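Side-chain contacts in phosphatidylinositol-specific phospholipase C (Listeria monocytogenes, PDB 2PLC), which belongs to the phosphatidylinositol-specific phospholipase C family, whose X domain is built on a TIM-barrel-type fold: residues K194-E197 with I198-A202; Q183-Y186 with N187-V191; L233-K236 with V237-V241. All coordinates share one frame; numbering follows the deposited sequence.

Contact 1. Residues K194-E197 with I198-A202; sequences KFKE and IVQTA
Two donors of one residue converge on the carbonyl oxygen of Glu197. The hydroxyl OG1 of Thr201 donates to Glu197 O at 2.7 Å, nearly in line with the C=O bond, while the backbone N of Thr201 reaches the same Glu197 O at 3.2 Å from above the carbonyl plane. The double grip depends on the first torsion of Thr201 (chi1 -55°), which sets OG1 beside its own backbone N and turns it back along the helix, a common way for a helical threonine to use its hydroxyl.

On another side of the same helix, Val199 lies over Phe195, one turn before it. Methyl CG2 of Val199 sits 3.8 Å from the centroid of the Phe195 ring, 17° off the ring normal, a CH-pi contact over the face that is displaced toward the rim at CZ. The ring swings into this place because CG of Phe195 is anti to the backbone N (chi1 -173°). Lys236 of helix 226-246 makes a cation-pi contact with the same ring.

All of this runs along helix 191-207, the helical arm of a beta-alpha-beta unit between strands 180-183 and 212-216. On the buried side CD1 of Ile198 comes within 4.1 Å of CG of Lys194, the two chains crossing at a slant. The NZ of that lysine bonds to the carbonyl oxygens of Asp185 and His216. On the exposed flank Lys196 and Gln200 run side by side in the same direction, with NZ of Lys196 3.6 Å from NE2 of Gln200.

Contact 2. Residues Q183-Y186 with N187-V191; sequences QDDY and NGPSV
Two inverse gamma turns, centred on Asp185 and Asn187, shape the loop that carries the chain from strand 180-183 to helix 191-207, and Asp185 meets Pro189 across it. Carboxylate oxygen OD2 of Asp185 touches CB of Pro189 at 3.4 Å, the acid and the pyrrolidine ring sliding past each other in opposite directions. Asp185 extends this way because its CG is anti to the backbone N (chi1 177°). The other carboxylate oxygen works through water. One water donates to OD1 of Asp185 and accepts from the backbone N of Asn187, which stands 3.1 Å from it; a second donates both to OD1 of Asp185 and, over 2.7 Å, to the backbone O of Asn187.

The second gamma turn is closed by a weak bond from Gly188 N to Tyr186 O, 2.8 Å long but bent to 120° at the hydrogen. CD of Pro189 also packs on that carbonyl, 3.5 Å from Tyr186 O. CG of Tyr186 sits between its backbone N and carbonyl carbon (chi1 67°), which brings the ring back against the following peptide: CG lies 3.2 Å from Asn187 N, and CB of Asn187 stands over one face near the rim. Farther on, Ser190 is the N-cap of helix 191-207.

While OD1 of Asp185 receives two water protons, OD2 touches Pro189 CB and also faces the Glu197 carboxylate of helix 191-207. Those waters tie the acid to both N and O of Asn187, so its hold on the second turn is indirect, through solvent.

Contact 3. Residues L233-K236 with V237-V241; sequences LNNK and VEQFV
Asn235 and Gln239 meet with their amide planes 88° apart, almost perpendicular, and one water spans the gap between them. OD1 of Asn235 and NE2 of Gln239 are 4.1 Å apart, too far for a direct bond. The water donates to OD1 of Asn235 at 2.9 Å and accepts from NE2 of Gln239 at 3.0 Å. The glutamine comes in from one turn further on: CG anti to the carbonyl carbon (chi1 -74°) and an extended chain beyond it draw its methylenes back over the carbonyl of Asn235, with CG 3.6 Å from Asn235 O.

Glu238 takes a different line. It lies alongside Asn235, pointing the same way, with the carboxylate turned 59° from the amide; ND2 of Asn235 and OE1 of Glu238 stay 4.2 Å apart. The carboxylate finds its main partner outside, in the hydroxyl of Thr264, and Asn267 adds a weak bond.

On the buried side, methyl CG2 of Val237 is turned back beside its own backbone N and rests 3.3 Å from Leu233 O, the carbonyl that also accepts the N-H of Val237. Phe240 lays only its CB on Lys236 O, at 3.6 Å, and its ring leads off to Val199 and Ala202 of helix 191-207. Leu233 and Val237 likewise pack on Lys194 and Ile198 of that helix.

With a solvent-bridged polar flank and an apolar one, this is an amphipathic stretch of helix 226-246, the helical arm of the beta-alpha-beta unit between parallel strands 212-216 and 253-257, as in TIM-barrel folds.

In the fold
The three contacts follow one another along two successive beta-alpha-beta units that share strand 212-216. Contact 2 is the loop leading into the helix of contact 1, their centres about 10 Å apart; Lys194 NZ reaches back to Asp185 O at 2.9 Å. Close by, OE1 of Glu197 and OD2 of Asp185 are only 2.6 Å apart, a like-charged pair that may share a proton. Contacts 1 and 3, with centres about 11 Å apart, pack neighbouring helices, where Val199 CG1 meets Phe240 CZ at 3.5 Å. Contacts 2 and 3 barely touch, through Val191 CG1 and Leu233 CD2 at 4.0 Å. Each centre lies about 18 Å from the centre of the chain.

Contact 1. Residues K194-E197 with I198-A202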
ATOM      1  N   LYS A 194      18.015  -3.235   9.089  1.00 20.78           N
ATOM      2  CA  LYS A 194      16.695  -3.138   8.473  1.00 20.34           C
ATOM      3  C   LYS A 194      15.702  -4.080   9.156  1.00 21.83           C
ATOM      4  O   LYS A 194      14.538  -3.726   9.367  1.00 23.20           O
ATOM      5  CB  LYS A 194      16.785  -3.455   6.979  1.00 15.35           C
ATOM      6  CG  LYS A 194      15.469  -3.346   6.219  1.00 16.04           C
ATOM      7  CD  LYS A 194      14.928  -1.915   6.170  1.00 16.31           C
ATOM      8  CE  LYS A 194      13.647  -1.854   5.328  1.00 14.94           C
ATOM      9  NZ  LYS A 194      13.076  -0.481   5.202  1.00 10.14           N
ATOM     10  N   PHE A 195      16.169  -5.273   9.521  1.00 17.35           N
ATOM     11  CA  PHE A 195      15.301  -6.238  10.179  1.00 12.57           C
ATOM     12  C   PHE A 195      14.883  -5.712  11.557  1.00 18.25           C
ATOM     13  O   PHE A 195      13.718  -5.835  11.947  1.00 19.13           O
ATOM     14  CB  PHE A 195      15.995  -7.598  10.304  1.00 15.40           C
ATOM     15  CG  PHE A 195      15.095  -8.681  10.815  1.00 12.50           C
ATOM     16  CD1 PHE A 195      13.899  -8.968  10.170  1.00 13.64           C
ATOM     17  CD2 PHE A 195      15.423  -9.395  11.962  1.00 19.08           C
ATOM     18  CE1 PHE A 195      13.038  -9.950  10.660  1.00 15.81           C
ATOM     19  CE2 PHE A 195      14.563 -10.381  12.459  1.00 17.32           C
ATOM     20  CZ  PHE A 195      13.368 -10.655  11.804  1.00 13.30           C
ATOM     21  N   LYS A 196      15.829  -5.110  12.278  1.00 16.07           N
ATOM     22  CA  LYS A 196      15.550  -4.554  13.597  1.00 18.55           C
ATOM     23  C   LYS A 196      14.452  -3.498  13.511  1.00 20.63           C
ATOM     24  O   LYS A 196      13.491  -3.532  14.282  1.00 22.16           O
ATOM     25  CB  LYS A 196      16.826  -3.969  14.216  1.00 16.16           C
ATOM     26  CG  LYS A 196      17.588  -4.959  15.105  1.00 29.88           C
ATOM     27  CD  LYS A 196      19.022  -4.516  15.414  1.00 38.44           C
ATOM     28  CE  LYS A 196      19.094  -3.128  16.057  1.00 55.02           C
ATOM     29  NZ  LYS A 196      18.514  -3.066  17.437  1.00 66.62           N
ATOM     30  N   GLU A 197      14.571  -2.602  12.530  1.00 18.04           N
ATOM     31  CA  GLU A 197      13.593  -1.538  12.322  1.00 14.12           C
ATOM     32  C   GLU A 197      12.222  -2.091  11.964  1.00 16.45           C
ATOM     33  O   GLU A 197      11.195  -1.524  12.340  1.00 14.34           O
ATOM     34  CB  GLU A 197      14.070  -0.588  11.227  1.00 14.41           C
ATOM     35  CG  GLU A 197      15.359   0.122  11.577  1.00 18.02           C
ATOM     36  CD  GLU A 197      15.902   0.933  10.427  1.00 28.41           C
ATOM     37  OE1 GLU A 197      15.873   0.438   9.281  1.00 29.02           O
ATOM     38  OE2 GLU A 197      16.367   2.066  10.668  1.00 36.34           O
ATOM     39  N   ILE A 198      12.205  -3.190  11.218  1.00 16.91           N
ATOM     40  CA  ILE A 198      10.942  -3.814  10.838  1.00 13.38           C
ATOM     41  C   ILE A 198      10.294  -4.406  12.091  1.00 17.33           C
ATOM     42  O   ILE A 198       9.151  -4.089  12.404  1.00 16.78           O
ATOM     43  CB  ILE A 198      11.147  -4.909   9.750  1.00 13.09           C
ATOM     44  CG1 ILE A 198      11.582  -4.259   8.434  1.00 11.50           C
ATOM     45  CG2 ILE A 198       9.854  -5.693   9.530  1.00 10.86           C
ATOM     46  CD1 ILE A 198      12.025  -5.250   7.371  1.00 12.81           C
ATOM     47  N   VAL A 199      11.059  -5.203  12.837  1.00 14.90           N
ATOM     48  CA  VAL A 199      10.582  -5.836  14.070  1.00 16.87           C
ATOM     49  C   VAL A 199      10.101  -4.817  15.110  1.00 16.32           C
ATOM     50  O   VAL A 199       9.032  -4.983  15.708  1.00 18.99           O
ATOM     51  CB  VAL A 199      11.684  -6.736  14.689  1.00 15.72           C
ATOM     52  CG1 VAL A 199      11.286  -7.200  16.071  1.00 14.50           C
ATOM     53  CG2 VAL A 199      11.916  -7.951  13.808  1.00 14.18           C
ATOM     54  N   GLN A 200      10.879  -3.757  15.313  1.00 19.82           N
ATOM     55  CA  GLN A 200      10.516  -2.718  16.273  1.00 15.91           C
ATOM     56  C   GLN A 200       9.205  -2.024  15.905  1.00 16.66           C
ATOM     57  O   GLN A 200       8.363  -1.782  16.768  1.00 19.77           O
ATOM     58  CB  GLN A 200      11.643  -1.692  16.392  1.00 13.45           C
ATOM     59  CG  GLN A 200      12.876  -2.225  17.090  1.00 16.42           C
ATOM     60  CD  GLN A 200      14.017  -1.230  17.109  1.00 26.80           C
ATOM     61  OE1 GLN A 200      13.844  -0.062  16.754  1.00 26.04           O
ATOM     62  NE2 GLN A 200      15.201  -1.691  17.516  1.00 22.21           N
ATOM     63  N   THR A 201       9.027  -1.732  14.617  1.00 17.82           N
ATOM     64  CA  THR A 201       7.824  -1.064  14.124  1.00 15.36           C
ATOM     65  C   THR A 201       6.597  -1.960  14.213  1.00 18.56           C
ATOM     66  O   THR A 201       5.495  -1.485  14.474  1.00 25.32           O
ATOM     67  CB  THR A 201       8.028  -0.580  12.680  1.00 15.97           C
ATOM     68  OG1 THR A 201       9.192   0.251  12.641  1.00 13.16           O
ATOM     69  CG2 THR A 201       6.825   0.229  12.196  1.00 10.18           C
ATOM     70  N   ALA A 202       6.798  -3.259  14.014  1.00 11.72           N
ATOM     71  CA  ALA A 202       5.710  -4.224  14.099  1.00 15.37           C
ATOM     72  C   ALA A 202       5.300  -4.351  15.561  1.00 22.22           C
ATOM     73  O   ALA A 202       4.120  -4.493  15.876  1.00 18.67           O
ATOM     74  CB  ALA A 202       6.164  -5.565  13.577  1.00 15.72           C
TER

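Contact 2. Residues Q183-Y186 with N187-V191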
ATOM      1  N   GLN A 183       7.782   3.669   8.523  1.00 22.76           N
ATOM      2  CA  GLN A 183       9.141   3.152   8.592  1.00 25.43           C
ATOM      3  C   GLN A 183       9.523   2.960   7.127  1.00 22.71           C
ATOM      4  O   GLN A 183       8.999   2.075   6.449  1.00 21.34           O
ATOM      5  CB  GLN A 183       9.206   1.822   9.352  1.00 20.53           C
ATOM      6  CG  GLN A 183      10.624   1.249   9.506  1.00 15.44           C
ATOM      7  CD  GLN A 183      11.087   0.438   8.302  1.00 17.56           C
ATOM      8  OE1 GLN A 183      10.655  -0.694   8.105  1.00 21.74           O
ATOM      9  NE2 GLN A 183      11.977   1.015   7.498  1.00 11.67           N
ATOM     10  N   ASP A 184      10.391   3.832   6.632  1.00 17.87           N
ATOM     11  CA  ASP A 184      10.821   3.770   5.248  1.00 15.44           C
ATOM     12  C   ASP A 184      12.317   4.013   5.110  1.00 17.29           C
ATOM     13  O   ASP A 184      12.751   4.904   4.375  1.00 20.72           O
ATOM     14  CB  ASP A 184      10.036   4.782   4.413  1.00 18.84           C
ATOM     15  CG  ASP A 184      10.208   4.575   2.917  1.00 18.63           C
ATOM     16  OD1 ASP A 184      10.588   3.467   2.493  1.00 21.89           O
ATOM     17  OD2 ASP A 184       9.946   5.530   2.162  1.00 29.81           O
ATOM     18  N   ASP A 185      13.103   3.231   5.839  1.00 16.58           N
ATOM     19  CA  ASP A 185      14.556   3.332   5.771  1.00 14.15           C
ATOM     20  C   ASP A 185      14.989   2.476   4.572  1.00 19.33           C
ATOM     21  O   ASP A 185      15.343   1.296   4.714  1.00 17.95           O
ATOM     22  CB  ASP A 185      15.176   2.813   7.072  1.00 15.62           C
ATOM     23  CG  ASP A 185      16.692   2.831   7.046  1.00 20.02           C
ATOM     24  OD1 ASP A 185      17.280   3.719   6.394  1.00 26.25           O
ATOM     25  OD2 ASP A 185      17.302   1.946   7.680  1.00 23.41           O
ATOM     26  N   TYR A 186      14.936   3.073   3.387  1.00 10.33           N
ATOM     27  CA  TYR A 186      15.282   2.366   2.154  1.00 21.69           C
ATOM     28  C   TYR A 186      16.728   2.554   1.690  1.00 24.10           C
ATOM     29  O   TYR A 186      17.269   1.694   0.989  1.00 31.73           O
ATOM     30  CB  TYR A 186      14.347   2.810   1.024  1.00 22.71           C
ATOM     31  CG  TYR A 186      14.545   4.256   0.634  1.00 31.92           C
ATOM     32  CD1 TYR A 186      13.887   5.281   1.317  1.00 34.13           C
ATOM     33  CD2 TYR A 186      15.432   4.607  -0.387  1.00 36.46           C
ATOM     34  CE1 TYR A 186      14.112   6.623   0.995  1.00 39.54           C
ATOM     35  CE2 TYR A 186      15.666   5.946  -0.715  1.00 42.95           C
ATOM     36  CZ  TYR A 186      15.004   6.949  -0.021  1.00 43.17           C
ATOM     37  OH  TYR A 186      15.246   8.269  -0.337  1.00 50.67           O
ATOM     38  N   ASN A 187      17.341   3.671   2.079  1.00 24.62           N
ATOM     39  CA  ASN A 187      18.703   4.005   1.656  1.00 26.98           C
ATOM     40  C   ASN A 187      19.852   3.121   2.156  1.00 24.85           C
ATOM     41  O   ASN A 187      20.539   3.450   3.121  1.00 30.97           O
ATOM     42  CB  ASN A 187      18.997   5.479   1.954  1.00 32.70           C
ATOM     43  CG  ASN A 187      20.068   6.061   1.047  1.00 41.13           C
ATOM     44  OD1 ASN A 187      20.373   5.513  -0.015  1.00 37.80           O
ATOM     45  ND2 ASN A 187      20.637   7.188   1.459  1.00 47.19           N
ATOM     46  N   GLY A 188      20.052   2.008   1.456  1.00 23.75           N
ATOM     47  CA  GLY A 188      21.114   1.064   1.754  1.00 23.80           C
ATOM     48  C   GLY A 188      21.386   0.611   3.177  1.00 28.27           C
ATOM     49  O   GLY A 188      22.536   0.652   3.607  1.00 29.42           O
ATOM     50  N   PRO A 189      20.370   0.180   3.940  1.00 24.65           N
ATOM     51  CA  PRO A 189      20.650  -0.262   5.307  1.00 21.56           C
ATOM     52  C   PRO A 189      21.177  -1.696   5.274  1.00 23.03           C
ATOM     53  O   PRO A 189      20.994  -2.396   4.282  1.00 22.62           O
ATOM     54  CB  PRO A 189      19.269  -0.217   5.952  1.00 17.28           C
ATOM     55  CG  PRO A 189      18.386  -0.641   4.830  1.00 15.47           C
ATOM     56  CD  PRO A 189      18.920   0.157   3.668  1.00 19.41           C
ATOM     57  N   SER A 190      21.878  -2.118   6.321  1.00 20.25           N
ATOM     58  CA  SER A 190      22.357  -3.493   6.376  1.00 16.57           C
ATOM     59  C   SER A 190      21.127  -4.352   6.665  1.00 16.09           C
ATOM     60  O   SER A 190      20.148  -3.870   7.231  1.00 20.08           O
ATOM     61  CB  SER A 190      23.388  -3.664   7.489  1.00 20.35           C
ATOM     62  OG  SER A 190      22.812  -3.382   8.746  1.00 26.84           O
ATOM     63  N   VAL A 191      21.160  -5.612   6.252  1.00 21.20           N
ATOM     64  CA  VAL A 191      20.039  -6.510   6.484  1.00 18.45           C
ATOM     65  C   VAL A 191      19.690  -6.598   7.976  1.00 23.09           C
ATOM     66  O   VAL A 191      18.520  -6.543   8.336  1.00 22.82           O
ATOM     67  CB  VAL A 191      20.337  -7.907   5.900  1.00 18.93           C
ATOM     68  CG1 VAL A 191      19.257  -8.902   6.289  1.00 18.04           C
ATOM     69  CG2 VAL A 191      20.444  -7.809   4.385  1.00 16.39           C
TER
HETATM   70  O   HOH W   1      17.216   5.748   4.389  1.00 25.04           O
HETATM   71  O   HOH W   2      20.153   3.437   5.793  1.00 39.10           O

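Contact 3. Residues L233-K236 with V237-V241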
ATOM      1  N   LEU A 233      15.148 -10.771   3.530  1.00 16.85           N
ATOM      2  CA  LEU A 233      14.157 -10.298   4.488  1.00 16.05           C
ATOM      3  C   LEU A 233      12.753 -10.883   4.592  1.00 21.08           C
ATOM      4  O   LEU A 233      12.260 -11.084   5.707  1.00 25.69           O
ATOM      5  CB  LEU A 233      14.046  -8.780   4.379  1.00 15.37           C
ATOM      6  CG  LEU A 233      15.290  -8.026   4.838  1.00 15.16           C
ATOM      7  CD1 LEU A 233      15.300  -6.612   4.298  1.00  8.51           C
ATOM      8  CD2 LEU A 233      15.350  -8.043   6.346  1.00 13.12           C
ATOM      9  N   ASN A 234      12.087 -11.116   3.464  1.00 22.04           N
ATOM     10  CA  ASN A 234      10.716 -11.635   3.489  1.00 18.25           C
ATOM     11  C   ASN A 234      10.528 -12.876   4.349  1.00 18.78           C
ATOM     12  O   ASN A 234       9.556 -12.973   5.094  1.00 27.01           O
ATOM     13  CB  ASN A 234      10.195 -11.891   2.073  1.00 19.45           C
ATOM     14  CG  ASN A 234       9.981 -10.610   1.288  1.00 20.74           C
ATOM     15  OD1 ASN A 234      10.122  -9.510   1.817  1.00 15.00           O
ATOM     16  ND2 ASN A 234       9.633 -10.752   0.014  1.00 18.81           N
ATOM     17  N   ASN A 235      11.471 -13.809   4.268  1.00 24.09           N
ATOM     18  CA  ASN A 235      11.405 -15.039   5.050  1.00 24.42           C
ATOM     19  C   ASN A 235      11.590 -14.781   6.544  1.00 26.47           C
ATOM     20  O   ASN A 235      10.901 -15.372   7.378  1.00 31.25           O
ATOM     21  CB  ASN A 235      12.457 -16.030   4.562  1.00 41.62           C
ATOM     22  CG  ASN A 235      11.840 -17.259   3.950  1.00 62.25           C
ATOM     23  OD1 ASN A 235      11.849 -18.333   4.554  1.00 72.40           O
ATOM     24  ND2 ASN A 235      11.270 -17.108   2.755  1.00 65.54           N
ATOM     25  N   LYS A 236      12.530 -13.897   6.872  1.00 19.32           N
ATOM     26  CA  LYS A 236      12.802 -13.555   8.258  1.00 20.07           C
ATOM     27  C   LYS A 236      11.563 -12.919   8.866  1.00 22.75           C
ATOM     28  O   LYS A 236      11.176 -13.250   9.985  1.00 22.88           O
ATOM     29  CB  LYS A 236      13.995 -12.607   8.353  1.00 17.47           C
ATOM     30  CG  LYS A 236      15.307 -13.262   7.987  1.00 27.70           C
ATOM     31  CD  LYS A 236      16.457 -12.258   7.930  1.00 29.83           C
ATOM     32  CE  LYS A 236      16.779 -11.688   9.294  1.00 30.99           C
ATOM     33  NZ  LYS A 236      17.124 -12.766  10.260  1.00 35.18           N
ATOM     34  N   VAL A 237      10.933 -12.025   8.105  1.00 20.23           N
ATOM     35  CA  VAL A 237       9.724 -11.345   8.559  1.00 19.74           C
ATOM     36  C   VAL A 237       8.561 -12.334   8.670  1.00 18.88           C
ATOM     37  O   VAL A 237       7.743 -12.240   9.579  1.00 22.40           O
ATOM     38  CB  VAL A 237       9.351 -10.181   7.612  1.00 22.49           C
ATOM     39  CG1 VAL A 237       8.005  -9.582   8.005  1.00 25.44           C
ATOM     40  CG2 VAL A 237      10.432  -9.110   7.658  1.00 13.67           C
ATOM     41  N   GLU A 238       8.509 -13.295   7.757  1.00 16.77           N
ATOM     42  CA  GLU A 238       7.455 -14.299   7.769  1.00 20.18           C
ATOM     43  C   GLU A 238       7.495 -15.153   9.041  1.00 24.78           C
ATOM     44  O   GLU A 238       6.453 -15.439   9.633  1.00 28.26           O
ATOM     45  CB  GLU A 238       7.572 -15.193   6.542  1.00 22.20           C
ATOM     46  CG  GLU A 238       6.418 -16.160   6.377  1.00 25.96           C
ATOM     47  CD  GLU A 238       6.575 -17.058   5.164  1.00 32.74           C
ATOM     48  OE1 GLU A 238       7.415 -16.763   4.280  1.00 37.22           O
ATOM     49  OE2 GLU A 238       5.849 -18.068   5.096  1.00 37.10           O
ATOM     50  N   GLN A 239       8.698 -15.549   9.454  1.00 26.74           N
ATOM     51  CA  GLN A 239       8.881 -16.357  10.660  1.00 30.26           C
ATOM     52  C   GLN A 239       8.555 -15.566  11.916  1.00 31.69           C
ATOM     53  O   GLN A 239       8.055 -16.116  12.896  1.00 30.64           O
ATOM     54  CB  GLN A 239      10.312 -16.859  10.750  1.00 35.89           C
ATOM     55  CG  GLN A 239      10.628 -17.973   9.790  1.00 51.97           C
ATOM     56  CD  GLN A 239      12.104 -18.288   9.759  1.00 63.52           C
ATOM     57  OE1 GLN A 239      12.789 -18.206  10.781  1.00 66.20           O
ATOM     58  NE2 GLN A 239      12.611 -18.633   8.578  1.00 69.25           N
ATOM     59  N   PHE A 240       8.865 -14.274  11.880  1.00 25.95           N
ATOM     60  CA  PHE A 240       8.603 -13.383  12.995  1.00 20.46           C
ATOM     61  C   PHE A 240       7.096 -13.249  13.211  1.00 27.14           C
ATOM     62  O   PHE A 240       6.624 -13.282  14.348  1.00 30.50           O
ATOM     63  CB  PHE A 240       9.221 -12.019  12.717  1.00 24.19           C
ATOM     64  CG  PHE A 240       8.910 -10.993  13.757  1.00 28.86           C
ATOM     65  CD1 PHE A 240       9.449 -11.095  15.033  1.00 29.00           C
ATOM     66  CD2 PHE A 240       8.082  -9.915  13.459  1.00 33.80           C
ATOM     67  CE1 PHE A 240       9.173 -10.134  15.998  1.00 32.39           C
ATOM     68  CE2 PHE A 240       7.798  -8.948  14.420  1.00 39.00           C
ATOM     69  CZ  PHE A 240       8.346  -9.058  15.693  1.00 32.11           C
ATOM     70  N   VAL A 241       6.354 -13.118  12.111  1.00 26.13           N
ATOM     71  CA  VAL A 241       4.902 -12.988  12.151  1.00 23.07           C
ATOM     72  C   VAL A 241       4.270 -14.293  12.634  1.00 26.85           C
ATOM     73  O   VAL A 241       3.308 -14.275  13.397  1.00 30.99           O
ATOM     74  CB  VAL A 241       4.337 -12.613  10.766  1.00 20.22           C
ATOM     75  CG1 VAL A 241       2.825 -12.484  10.825  1.00 20.73           C
ATOM     76  CG2 VAL A 241       4.956 -11.306  10.289  1.00 22.03           C
TER
HETATM   77  O   HOH W   3      10.218 -19.082   6.863  1.00 78.30           O